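Local coordinates for protein salivary nitrophorin (Cimex lectularius, PDB 2IMQ) that carries nitric oxide on a heme and releases it into the victim during feeding, causing vasodilation, at residues A[170-175]-A[242-247]. Sequence-based numbering, arbitrary orientation.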
ATOM      1  N   GLY A 170      -0.836   0.548   2.112  1.00 14.65           N
ATOM      2  CA  GLY A 170      -0.741  -0.277   3.292  1.00 15.39           C
ATOM      3  C   GLY A 170      -2.044  -0.200   4.045  1.00 13.69           C
ATOM      4  O   GLY A 170      -3.029   0.409   3.613  1.00 14.43           O
ATOM      5  N   ASP A 171      -2.020  -0.847   5.190  1.00 13.66           N
ATOM      6  CA  ASP A 171      -3.133  -0.815   6.116  1.00 14.21           C
ATOM      7  C   ASP A 171      -2.959   0.438   6.966  1.00 13.80           C
ATOM      8  O   ASP A 171      -2.016   0.521   7.788  1.00 16.50           O
ATOM      9  CB  ASP A 171      -3.191  -2.072   6.956  1.00 14.49           C
ATOM     10  CG  ASP A 171      -4.278  -2.067   7.992  1.00 14.26           C
ATOM     11  OD1 ASP A 171      -4.983  -1.026   8.112  1.00 14.89           O
ATOM     12  OD2 ASP A 171      -4.419  -3.116   8.663  1.00 17.21           O
ATOM     13  N   LEU A 172      -3.805   1.429   6.737  1.00 13.70           N
ATOM     14  CA  LEU A 172      -3.738   2.722   7.396  1.00 13.86           C
ATOM     15  C   LEU A 172      -4.285   2.748   8.831  1.00 12.68           C
ATOM     16  O   LEU A 172      -4.290   3.780   9.457  1.00 13.73           O
ATOM     17  CB  LEU A 172      -4.472   3.757   6.583  1.00 15.11           C
ATOM     18  CG  LEU A 172      -4.087   3.902   5.091  1.00 18.95           C
ATOM     19  CD1 LEU A 172      -4.960   4.929   4.417  1.00 19.07           C
ATOM     20  CD2 LEU A 172      -2.636   4.231   4.875  1.00 22.18           C
ATOM     21  N   ASN A 173      -4.776   1.614   9.276  1.00 12.62           N
ATOM     22  CA  ASN A 173      -5.459   1.484  10.554  1.00 12.69           C
ATOM     23  C   ASN A 173      -6.735   2.267  10.596  1.00 13.08           C
ATOM     24  O   ASN A 173      -7.204   2.689  11.617  1.00 14.46           O
ATOM     25  CB  ASN A 173      -4.570   1.759  11.788  1.00 14.41           C
ATOM     26  CG  ASN A 173      -5.043   0.983  12.954  1.00 15.23           C
ATOM     27  OD1 ASN A 173      -5.526  -0.144  12.787  1.00 19.48           O
ATOM     28  ND2 ASN A 173      -4.917   1.564  14.138  1.00 16.43           N
ATOM     29  N   VAL A 174      -7.310   2.455   9.421  1.00 12.45           N
ATOM     30  CA  VAL A 174      -8.633   3.047   9.189  1.00 11.88           C
ATOM     31  C   VAL A 174      -9.660   1.875   9.112  1.00 12.34           C
ATOM     32  O   VAL A 174      -9.437   0.941   8.359  1.00 12.97           O
ATOM     33  CB  VAL A 174      -8.648   3.873   7.875  1.00 12.86           C
ATOM     34  CG1 VAL A 174     -10.034   4.225   7.483  1.00 14.93           C
ATOM     35  CG2 VAL A 174      -7.805   5.115   8.057  1.00 14.56           C
ATOM     36  N   ARG A 175     -10.745   2.023   9.843  1.00 11.29           N
ATOM     37  CA  ARG A 175     -11.756   0.961   9.911  1.00 11.94           C
ATOM     38  C   ARG A 175     -13.149   1.541   9.667  1.00 11.90           C
ATOM     39  O   ARG A 175     -13.311   2.736   9.508  1.00 12.44           O
ATOM     40  CB  ARG A 175     -11.682   0.231  11.240  1.00 13.37           C
ATOM     41  CG  ARG A 175     -10.301  -0.393  11.536  1.00 13.57           C
ATOM     42  CD  ARG A 175     -10.054  -1.564  10.622  1.00 14.21           C
ATOM     43  NE  ARG A 175      -8.842  -2.315  10.885  1.00 14.63           N
ATOM     44  CZ  ARG A 175      -7.693  -2.127  10.248  1.00 14.15           C
ATOM     45  NH1 ARG A 175      -7.563  -1.153   9.351  1.00 12.82           N
ATOM     46  NH2 ARG A 175      -6.667  -2.895  10.519  1.00 16.10           N
ATOM     47  N   THR A 242      -9.038  -2.458   4.964  1.00 12.18           N
ATOM     48  CA  THR A 242      -7.784  -2.349   5.706  1.00 13.58           C
ATOM     49  C   THR A 242      -6.646  -1.844   4.828  1.00 13.28           C
ATOM     50  O   THR A 242      -6.215  -0.689   4.945  1.00 14.31           O
ATOM     51  CB  THR A 242      -7.506  -3.624   6.428  1.00 13.69           C
ATOM     52  OG1 THR A 242      -7.483  -4.684   5.494  1.00 15.38           O
ATOM     53  CG2 THR A 242      -8.588  -3.900   7.407  1.00 14.92           C
ATOM     54  N   ASP A 243      -6.258  -2.631   3.850  1.00 13.40           N
ATOM     55  CA  ASP A 243      -5.251  -2.178   2.848  1.00 13.57           C
ATOM     56  C   ASP A 243      -5.860  -1.127   1.932  1.00 13.04           C
ATOM     57  O   ASP A 243      -6.936  -1.352   1.373  1.00 14.28           O
ATOM     58  CB  ASP A 243      -4.768  -3.366   2.039  1.00 14.71           C
ATOM     59  CG  ASP A 243      -3.809  -4.210   2.859  1.00 17.25           C
ATOM     60  OD1 ASP A 243      -2.611  -3.777   2.968  1.00 17.71           O
ATOM     61  OD2 ASP A 243      -4.132  -5.265   3.470  1.00 18.29           O
ATOM     62  N   ARG A 244      -5.174  -0.008   1.750  1.00 12.54           N
ATOM     63  CA  ARG A 244      -5.632   1.094   0.974  1.00 12.66           C
ATOM     64  C   ARG A 244      -4.506   1.583   0.109  1.00 13.03           C
ATOM     65  O   ARG A 244      -3.333   1.418   0.417  1.00 14.18           O
ATOM     66  CB  ARG A 244      -6.123   2.277   1.863  1.00 13.12           C
ATOM     67  CG  ARG A 244      -7.001   1.869   3.027  1.00 13.70           C
ATOM     68  CD  ARG A 244      -8.380   1.337   2.662  1.00 13.86           C
ATOM     69  NE  ARG A 244      -9.329   2.382   2.382  1.00 14.60           N
ATOM     70  CZ  ARG A 244     -10.143   2.920   3.272  1.00 13.53           C
ATOM     71  NH1 ARG A 244     -10.164   2.492   4.537  1.00 13.43           N
ATOM     72  NH2 ARG A 244     -10.930   3.928   2.899  1.00 15.09           N
ATOM     73  N   ALA A 245      -4.889   2.244  -0.977  1.00 12.96           N
ATOM     74  CA  ALA A 245      -3.949   3.016  -1.814  1.00 13.07           C
ATOM     75  C   ALA A 245      -4.440   4.418  -1.961  1.00 14.05           C
ATOM     76  O   ALA A 245      -5.579   4.644  -2.386  1.00 15.69           O
ATOM     77  CB  ALA A 245      -3.825   2.374  -3.209  1.00 15.43           C
ATOM     78  N   LEU A 246      -3.589   5.360  -1.602  1.00 13.49           N
ATOM     79  CA  LEU A 246      -3.882   6.778  -1.720  1.00 13.41           C
ATOM     80  C   LEU A 246      -2.847   7.371  -2.662  1.00 14.78           C
ATOM     81  O   LEU A 246      -1.700   6.933  -2.747  1.00 15.38           O
ATOM     82  CB  LEU A 246      -3.747   7.493  -0.378  1.00 14.65           C
ATOM     83  CG  LEU A 246      -4.562   6.950   0.738  1.00 14.65           C
ATOM     84  CD1 LEU A 246      -4.288   7.770   1.998  1.00 16.90           C
ATOM     85  CD2 LEU A 246      -6.049   6.880   0.395  1.00 16.70           C
ATOM     86  N   TYR A 247      -3.261   8.408  -3.380  1.00 14.60           N
ATOM     87  CA  TYR A 247      -2.367   9.101  -4.306  1.00 15.17           C
ATOM     88  C   TYR A 247      -2.525  10.590  -4.245  1.00 15.54           C
ATOM     89  O   TYR A 247      -3.568  11.089  -3.863  1.00 16.77           O
ATOM     90  CB  TYR A 247      -2.618   8.646  -5.749  1.00 16.11           C
ATOM     91  CG  TYR A 247      -3.950   8.971  -6.347  1.00 16.47           C
ATOM     92  CD1 TYR A 247      -4.137  10.129  -7.145  1.00 19.31           C
ATOM     93  CD2 TYR A 247      -5.043   8.183  -6.156  1.00 17.23           C
ATOM     94  CE1 TYR A 247      -5.382  10.436  -7.720  1.00 18.76           C
ATOM     95  CE2 TYR A 247      -6.263   8.475  -6.755  1.00 17.84           C
ATOM     96  CZ  TYR A 247      -6.443   9.590  -7.512  1.00 20.73           C
ATOM     97  OH  TYR A 247      -7.708   9.820  -8.070  1.00 24.14           O
TER
HETATM   98  O   HOH W   1      -0.463  -3.622   4.666  1.00 22.63           O
HETATM   99  O   HOH W   2      -7.060   1.049   6.820  1.00 13.37           O
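Gly170 and Arg244 face each other as an antiparallel hydrogen-bonded pair, where strand 165-169 gives way to a loop beside edge strand 243-248 in one sheet of the DNase I-like beta-sandwich. Gly170 N donates to Arg244 O (3.1 Å), and Arg244 N returns a bond to Gly170 O (2.9 Å). Past this two-bond pair, side chains hold the departing loop. Asp171 and Asp243 are non-hydrogen-bonded; a water accepts weakly from Asp171 N and donates to Asp243 OD1. Asn15 reaches both carboxylates, ND2 to Asp171 OD2 and backbone N to Asp243 OD2, and Ser13 also bonds Asp243 OD1. Asp171 OD1 takes Asn173 N from above the carboxylate plane, making an Asx turn, and Arg175 grips Asp171 end-on, NH1 to OD1 and NH2 to OD2, which fixes the guanidinium's rotation. Thr242 CG2 sits over the centre of that guanidinium, 3.5 Å from Arg175 CZ. On the face opposite the two aspartates, bends at chi2 (-69°) and chi3 (-81°) coil Arg244 past the loop, CB and CG against Leu172 CD1 and NH1 3.4 Å from Val174 CG1; Glu215 and Asp199 salt-bridge its guanidinium. Beyond, the leucines meet tip to tip, Leu172 CD1 lying 3.8 Å from Leu246 CD1.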